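Long-range contact in molybdopterin adenylyltransferase (PDB 4LHB), which catalyses the ATP-dependent adenylylation of molybdopterin, a step in the biosynthesis of the molybdenum cofactor, releasing diphosphate: residues C[86-99]-C[152-166]. Sequence-based numbering, arbitrary orientation.
Sequences IKSGADVVVTTGGT and RIVVVFSLPGSVNAV. With SO4 (sulfate ion), chain F.
With CG turned anti to the backbone N (chi1 -172°) and the chain extended from there to NE, Arg152 reaches the carbonyls of Ile86 and Ala90, while chi1 of 175° sets Thr96 OG1 where it donates to Pro160 O. These pairs bracket two parallel neighbours, strands 92-96 and 153-159, at the centre of the mixed sheet of this MoaB/Mog family domain. Their axes run 14° apart, and six backbone bonds from Val155 N to Asp91 O through Gly97 N to Leu159 O fix the register.

At the start of the strands, Arg152 NH2 lies in the carbonyl plane of Ile86 O at 2.8 Å, on a lone pair, but stands above the plane of the Ala90 carbonyl. Ile86 O also accepts from Gly89 N in the Schellman turn that ends helix 75-87, and Ile86 CG2 covers one guanidinium face. A water joins Arg152 NE to Asp91 OD1 and Ile153 O; Asp91 OD2 takes the amide of Lys32.

On one sheet face, Val92 CG1 meets the Phe157 ring at its edge, 3.8 Å from CE2, and Val94 CG2 meets Leu159 CD1, beneath helices 51-60 and 163-184. The other face carries Ser158 OG, which donates to Thr95 OG1 at 2.6 Å; that oxygen in turn donates to a water shared with Gly97 O and Leu159 O.

Beyond the strand ends both loops hold a sulfate, probably from the crystallisation liquor: Thr99 N donates to its O3 at 2.8 Å, and Gly161 N to its O4 at 3.1 Å.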
loop_
_atom_site.group_PDB
_atom_site.type_symbol
_atom_site.label_atom_id
_atom_site.label_comp_id
_atom_site.label_asym_id
_atom_site.label_seq_id
_atom_site.Cartn_x
_atom_site.Cartn_y
_atom_site.Cartn_z
ATOM N N ILE C 86 -2.389 18.625 18.862
ATOM C CA ILE C 86 -1.616 19.358 17.913
ATOM C C ILE C 86 -2.074 20.813 17.836
ATOM O O ILE C 86 -1.252 21.689 17.738
ATOM C CB ILE C 86 -1.593 18.671 16.538
ATOM C CG1 ILE C 86 -0.810 17.370 16.597
ATOM C CG2 ILE C 86 -0.952 19.544 15.484
ATOM C CD1 ILE C 86 -1.031 16.490 15.374
ATOM N N LYS C 87 -3.366 21.083 17.838
ATOM C CA LYS C 87 -3.826 22.471 17.718
ATOM C C LYS C 87 -3.386 23.258 18.942
ATOM O O LYS C 87 -3.035 24.414 18.825
ATOM C CB LYS C 87 -5.339 22.606 17.572
ATOM C CG LYS C 87 -5.765 23.978 17.065
ATOM C CD LYS C 87 -7.177 24.329 17.474
ATOM C CE LYS C 87 -7.570 25.742 17.038
ATOM N NZ LYS C 87 -8.474 25.795 15.853
ATOM N N SER C 88 -3.357 22.627 20.104
ATOM C CA SER C 88 -2.823 23.288 21.291
ATOM C C SER C 88 -1.325 23.587 21.283
ATOM O O SER C 88 -0.797 23.910 22.339
ATOM C CB SER C 88 -3.038 22.380 22.478
ATOM O OG SER C 88 -4.364 22.042 22.493
ATOM N N GLY C 89 -0.645 23.351 20.154
ATOM C CA GLY C 89 0.782 23.583 19.986
ATOM C C GLY C 89 1.695 22.420 20.327
ATOM O O GLY C 89 2.920 22.602 20.337
ATOM N N ALA C 90 1.172 21.223 20.612
ATOM C CA ALA C 90 2.086 20.075 20.836
ATOM C C ALA C 90 2.971 19.760 19.633
ATOM O O ALA C 90 2.481 19.729 18.503
ATOM C CB ALA C 90 1.327 18.828 21.206
ATOM N N ASP C 91 4.252 19.503 19.911
ATOM C CA ASP C 91 5.252 19.054 18.936
ATOM C C ASP C 91 5.461 17.525 18.997
ATOM O O ASP C 91 5.961 16.886 18.009
ATOM C CB ASP C 91 6.635 19.660 19.271
ATOM C CG ASP C 91 6.612 21.177 19.378
ATOM O OD1 ASP C 91 6.514 21.834 18.318
ATOM O OD2 ASP C 91 6.712 21.713 20.519
ATOM N N VAL C 92 5.187 16.984 20.182
ATOM C CA VAL C 92 5.312 15.575 20.491
ATOM C C VAL C 92 3.974 15.114 21.108
ATOM O O VAL C 92 3.372 15.845 21.880
ATOM C CB VAL C 92 6.392 15.314 21.535
ATOM C CG1 VAL C 92 6.506 13.830 21.792
ATOM C CG2 VAL C 92 7.728 15.920 21.113
ATOM N N VAL C 93 3.484 13.939 20.733
ATOM C CA VAL C 93 2.245 13.408 21.282
ATOM C C VAL C 93 2.447 11.944 21.534
ATOM O O VAL C 93 2.957 11.214 20.679
ATOM C CB VAL C 93 1.067 13.531 20.321
ATOM C CG1 VAL C 93 -0.126 12.789 20.901
ATOM C CG2 VAL C 93 0.735 14.990 20.025
ATOM N N VAL C 94 2.037 11.493 22.706
ATOM C CA VAL C 94 2.185 10.119 23.037
ATOM C C VAL C 94 0.884 9.504 23.467
ATOM O O VAL C 94 0.150 10.028 24.293
ATOM C CB VAL C 94 3.368 9.875 23.975
ATOM C CG1 VAL C 94 3.902 11.162 24.542
ATOM C CG2 VAL C 94 3.109 8.755 24.959
ATOM N N THR C 95 0.556 8.412 22.795
ATOM C CA THR C 95 -0.686 7.727 23.025
ATOM C C THR C 95 -0.260 6.539 23.786
ATOM O O THR C 95 0.783 5.917 23.453
ATOM C CB THR C 95 -1.369 7.326 21.689
ATOM O OG1 THR C 95 -0.537 6.384 20.944
ATOM C CG2 THR C 95 -1.593 8.578 20.886
ATOM N N THR C 96 -1.064 6.194 24.778
ATOM C CA THR C 96 -0.949 4.886 25.405
ATOM C C THR C 96 -2.229 4.046 25.290
ATOM O O THR C 96 -3.311 4.509 25.593
ATOM C CB THR C 96 -0.538 5.008 26.879
ATOM O OG1 THR C 96 -0.557 3.693 27.453
ATOM C CG2 THR C 96 -1.448 5.993 27.658
ATOM N N GLY C 97 -2.093 2.801 24.871
ATOM C CA GLY C 97 -3.253 1.908 24.703
ATOM C C GLY C 97 -3.751 1.754 23.249
ATOM O O GLY C 97 -3.592 2.652 22.411
ATOM N N GLY C 98 -4.322 0.594 22.948
ATOM C CA GLY C 98 -5.014 0.353 21.680
ATOM C C GLY C 98 -4.083 -0.161 20.599
ATOM O O GLY C 98 -4.370 0.014 19.369
ATOM N N THR C 99 -2.945 -0.723 21.047
ATOM C CA THR C 99 -1.876 -1.121 20.142
ATOM C C THR C 99 -1.843 -2.624 19.930
ATOM O O THR C 99 -1.119 -3.103 19.070
ATOM C CB THR C 99 -0.449 -0.690 20.584
ATOM O OG1 THR C 99 -0.033 -1.469 21.716
ATOM C CG2 THR C 99 -0.297 0.860 20.767
ATOM N N ARG C 152 5.781 23.080 9.795
ATOM C CA ARG C 152 5.637 22.380 11.102
ATOM C C ARG C 152 5.793 20.818 11.100
ATOM O O ARG C 152 5.486 20.189 10.121
ATOM C CB ARG C 152 4.310 22.818 11.731
ATOM C CG ARG C 152 4.108 22.341 13.145
ATOM C CD ARG C 152 2.851 22.953 13.775
ATOM N NE ARG C 152 2.654 22.389 15.114
ATOM C CZ ARG C 152 1.533 22.451 15.818
ATOM N NH1 ARG C 152 0.458 23.050 15.334
ATOM N NH2 ARG C 152 1.475 21.886 17.020
ATOM N N ILE C 153 6.253 20.233 12.213
ATOM C CA ILE C 153 6.574 18.802 12.390
ATOM C C ILE C 153 5.898 18.394 13.637
ATOM O O ILE C 153 5.852 19.174 14.558
ATOM C CB ILE C 153 8.117 18.600 12.600
ATOM C CG1 ILE C 153 8.696 18.051 11.328
ATOM C CG2 ILE C 153 8.526 17.681 13.756
ATOM C CD1 ILE C 153 8.149 18.749 10.107
ATOM N N VAL C 154 5.338 17.192 13.682
ATOM C CA VAL C 154 4.845 16.629 14.949
ATOM C C VAL C 154 5.328 15.212 15.077
ATOM O O VAL C 154 5.359 14.496 14.104
ATOM C CB VAL C 154 3.310 16.695 15.087
ATOM C CG1 VAL C 154 2.863 16.078 16.400
ATOM C CG2 VAL C 154 2.828 18.147 15.036
ATOM N N VAL C 155 5.725 14.803 16.272
ATOM C CA VAL C 155 6.286 13.479 16.433
ATOM C C VAL C 155 5.263 12.773 17.274
ATOM O O VAL C 155 4.840 13.311 18.301
ATOM C CB VAL C 155 7.665 13.473 17.169
ATOM C CG1 VAL C 155 8.198 12.048 17.380
ATOM C CG2 VAL C 155 8.680 14.271 16.367
ATOM N N VAL C 156 4.872 11.576 16.851
ATOM C CA VAL C 156 3.870 10.808 17.582
ATOM C C VAL C 156 4.471 9.461 17.932
ATOM O O VAL C 156 5.063 8.818 17.091
ATOM C CB VAL C 156 2.550 10.627 16.749
ATOM C CG1 VAL C 156 1.488 9.854 17.573
ATOM C CG2 VAL C 156 2.070 11.994 16.227
ATOM N N PHE C 157 4.399 9.119 19.206
ATOM C CA PHE C 157 4.817 7.857 19.716
ATOM C C PHE C 157 3.507 7.150 20.158
ATOM O O PHE C 157 2.627 7.762 20.827
ATOM C CB PHE C 157 5.701 8.084 20.963
ATOM C CG PHE C 157 7.016 8.754 20.680
ATOM C CD1 PHE C 157 8.112 8.019 20.246
ATOM C CD2 PHE C 157 7.173 10.119 20.876
ATOM C CE1 PHE C 157 9.316 8.661 19.973
ATOM C CE2 PHE C 157 8.387 10.747 20.631
ATOM C CZ PHE C 157 9.445 10.032 20.164
ATOM N N SER C 158 3.381 5.876 19.825
ATOM C CA SER C 158 2.236 5.110 20.288
ATOM C C SER C 158 2.732 3.915 21.012
ATOM O O SER C 158 3.448 3.078 20.471
ATOM C CB SER C 158 1.302 4.726 19.130
ATOM O OG SER C 158 0.689 5.932 18.690
ATOM N N LEU C 159 2.332 3.858 22.273
ATOM C CA LEU C 159 2.812 2.872 23.214
ATOM C C LEU C 159 1.683 1.961 23.669
ATOM O O LEU C 159 0.522 2.357 23.583
ATOM C CB LEU C 159 3.355 3.628 24.426
ATOM C CG LEU C 159 4.415 4.693 24.180
ATOM C CD1 LEU C 159 4.694 5.363 25.531
ATOM C CD2 LEU C 159 5.661 4.045 23.606
ATOM N N PRO C 160 2.025 0.750 24.133
ATOM C CA PRO C 160 1.032 -0.115 24.759
ATOM C C PRO C 160 0.510 0.479 26.034
ATOM O O PRO C 160 0.965 1.528 26.471
ATOM C CB PRO C 160 1.794 -1.414 25.071
ATOM C CG PRO C 160 2.948 -1.419 24.131
ATOM C CD PRO C 160 3.288 0.025 23.863
ATOM N N GLY C 161 -0.460 -0.204 26.606
ATOM C CA GLY C 161 -1.268 0.303 27.691
ATOM C C GLY C 161 -0.682 0.035 29.047
ATOM O O GLY C 161 -0.811 0.879 29.918
ATOM N N SER C 162 -0.037 -1.111 29.246
ATOM C CA SER C 162 0.500 -1.421 30.575
ATOM C C SER C 162 1.514 -0.371 31.062
ATOM O O SER C 162 2.244 0.228 30.254
ATOM C CB SER C 162 1.123 -2.805 30.633
ATOM O OG SER C 162 2.326 -2.867 29.913
ATOM N N VAL C 163 1.518 -0.130 32.374
ATOM C CA VAL C 163 2.508 0.736 33.015
ATOM C C VAL C 163 3.959 0.301 32.702
ATOM O O VAL C 163 4.781 1.140 32.398
ATOM C CB VAL C 163 2.279 0.790 34.545
ATOM C CG1 VAL C 163 3.596 1.038 35.311
ATOM C CG2 VAL C 163 1.205 1.825 34.872
ATOM N N ASN C 164 4.259 -0.994 32.725
ATOM C CA ASN C 164 5.616 -1.452 32.405
ATOM C C ASN C 164 6.042 -1.168 30.970
ATOM O O ASN C 164 7.181 -0.739 30.719
ATOM C CB ASN C 164 5.807 -2.951 32.696
ATOM C CG ASN C 164 5.963 -3.244 34.191
ATOM O OD1 ASN C 164 6.560 -2.459 34.943
ATOM N ND2 ASN C 164 5.413 -4.371 34.631
ATOM N N ALA C 165 5.139 -1.423 30.033
ATOM C CA ALA C 165 5.402 -1.160 28.654
ATOM C C ALA C 165 5.621 0.332 28.531
ATOM O O ALA C 165 6.507 0.786 27.766
ATOM C CB ALA C 165 4.245 -1.630 27.780
ATOM N N VAL C 166 4.851 1.118 29.288
ATOM C CA VAL C 166 5.008 2.560 29.178
ATOM C C VAL C 166 6.364 3.083 29.700
ATOM O O VAL C 166 6.974 3.994 29.113
ATOM C CB VAL C 166 3.849 3.289 29.809
ATOM C CG1 VAL C 166 4.228 4.733 30.048
ATOM C CG2 VAL C 166 2.664 3.177 28.878
HETATM S S SO4 F . -2.563 -2.319 24.601
HETATM O O1 SO4 F . -3.603 -1.895 25.555
HETATM O O2 SO4 F . -3.017 -3.402 23.713
HETATM O O3 SO4 F . -2.266 -1.163 23.717
HETATM O O4 SO4 F . -1.357 -2.833 25.326
HETATM O O HOH W 1 4.856 21.064 16.228
HETATM O O HOH W 2 -1.116 4.147 21.873
#